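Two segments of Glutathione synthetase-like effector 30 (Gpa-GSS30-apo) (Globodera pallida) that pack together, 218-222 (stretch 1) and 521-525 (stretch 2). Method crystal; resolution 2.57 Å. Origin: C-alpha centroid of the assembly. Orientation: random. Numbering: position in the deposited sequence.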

# COMPACT_ATOMS: atom_id res chain seq x y z
N SER A 218 -5.55 22.75 6.00
CA SER A 218 -6.28 23.91 6.58
C SER A 218 -7.79 23.66 6.85
O SER A 218 -8.40 24.28 7.74
N VAL A 219 -8.39 22.83 6.02
CA VAL A 219 -9.66 22.20 6.31
C VAL A 219 -9.53 20.68 6.43
O VAL A 219 -10.40 20.02 7.00
N MET A 220 -8.47 20.11 5.86
CA MET A 220 -8.10 18.72 6.05
C MET A 220 -6.62 18.72 6.43
O MET A 220 -5.77 18.67 5.55
N PRO A 221 -6.32 18.82 7.74
CA PRO A 221 -4.94 18.99 8.18
C PRO A 221 -4.07 17.76 7.99
O PRO A 221 -4.51 16.65 8.25
N SER A 222 -2.84 18.00 7.53
CA SER A 222 -1.85 16.93 7.34
C SER A 222 -1.56 16.18 8.63
O SER A 222 -1.46 16.75 9.71
N SER A 521 -11.66 10.68 8.61
CA SER A 521 -10.78 11.80 8.90
C SER A 521 -11.59 13.11 8.91
O SER A 521 -12.61 13.22 8.24
N PRO A 522 -11.15 14.10 9.70
CA PRO A 522 -12.00 15.26 9.90
C PRO A 522 -11.93 16.22 8.73
O PRO A 522 -10.86 16.36 8.11
N TYR A 523 -13.07 16.83 8.40
CA TYR A 523 -13.12 18.00 7.53
C TYR A 523 -13.55 19.18 8.42
O TYR A 523 -14.66 19.21 8.93
N LEU A 524 -12.65 20.14 8.60
CA LEU A 524 -12.85 21.21 9.56
C LEU A 524 -13.77 22.29 9.04
O LEU A 524 -13.36 23.27 8.42
N VAL A 525 -15.04 22.05 9.30
CA VAL A 525 -16.12 23.00 9.20
C VAL A 525 -15.86 24.27 10.06
O VAL A 525 -15.85 24.25 11.31

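The most unusual feature is how tightly Val219 sits on the ring of Tyr523. Val219 CG1 lies over one face of that ring, and it comes within 3.0 Å of Tyr523 CE1. Val219 CG1 is 3.2 Å from the ring centroid and 21° off the ring normal, which makes this a CH-pi contact. The 3.0 Å between Val219 CG1 and Tyr523 CE1 is shorter than the usual carbon-carbon van der Waals separation.

The CA-to-CB bonds of Val219 and Tyr523 both run sideways to the opposing stretch. Val219 is t. Tyr523 is also t, with chi2 at -86°, and the end of its side chain comes nearer to stretch 1.

Met220 meets the same ring. Its CA-to-CB bond is sideways and its rotamer is m, t, m. Met220 CG is 3.5 Å from Tyr523 CD2. The sulfur lies at the ring edge, with Met220 SD 5.2 Å from the centroid of the Tyr523 ring.

Leu524 follows Tyr523 in the strand. Its CA-to-CB bond points toward stretch 1, with chi1 m and chi2 t. Leu524 CD1 packs against Pro221 CG at 3.7 Å. The Pro221 ring has a C-gamma exo pucker. Val219 CG1 also approaches Leu524 CB, more loosely, at 4.4 Å.

The hydrogen bond across the stretches is made by backbone, not side chains. Leu524 N donates to Val219 O at 2.8 Å, and the angle of 175° is nearly straight. Val219 O also receives a CA-H...O contact from Tyr523 CA at 3.4 Å. The nearest CA pairs across the stretches are Val219 with Leu524 and Met220 with Tyr523.

Ser218, Ser222 and Val525 take no part in the packing. The CA-to-CB bond of Ser521 points toward stretch 1, but the residue makes no contact, and its OG is hydrogen-bonded elsewhere in the structure.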

# COMPACT_ATOMS: atom_id res chain seq x y z
CB SER A 218 -6.12 25.17 5.68
OG SER A 218 -7.28 25.99 5.72
CB VAL A 219 -10.70 22.52 5.24
CG1 VAL A 219 -12.05 22.03 5.70
CG2 VAL A 219 -10.73 24.02 4.95
CB MET A 220 -8.34 17.94 4.76
CG MET A 220 -9.81 17.67 4.50
SD MET A 220 -9.99 16.51 3.14
CE MET A 220 -9.55 17.61 1.80
CB PRO A 221 -5.08 19.28 9.68
CG PRO A 221 -6.49 19.70 9.87
CD PRO A 221 -7.23 18.85 8.89
CB SER A 222 -0.52 17.49 6.78
OG SER A 222 -0.63 17.75 5.39
CB SER A 521 -9.61 11.84 7.89
OG SER A 521 -10.03 12.35 6.65
CB PRO A 522 -11.40 15.90 11.15
CG PRO A 522 -9.95 15.61 11.02
CD PRO A 522 -9.86 14.26 10.37
CB TYR A 523 -14.10 17.79 6.37
CG TYR A 523 -13.97 18.84 5.28
CD1 TYR A 523 -14.65 20.06 5.36
CD2 TYR A 523 -13.16 18.61 4.16
CE1 TYR A 523 -14.55 21.01 4.36
CE2 TYR A 523 -13.04 19.56 3.16
CZ TYR A 523 -13.73 20.76 3.26
OH TYR A 523 -13.61 21.70 2.26
CB LEU A 524 -11.54 21.79 10.06
CG LEU A 524 -10.67 20.75 10.77
CD1 LEU A 524 -9.40 21.46 11.20
CD2 LEU A 524 -11.37 20.06 11.93
CB VAL A 525 -17.42 22.26 9.60
CG1 VAL A 525 -18.48 23.18 10.16
CG2 VAL A 525 -17.93 21.45 8.41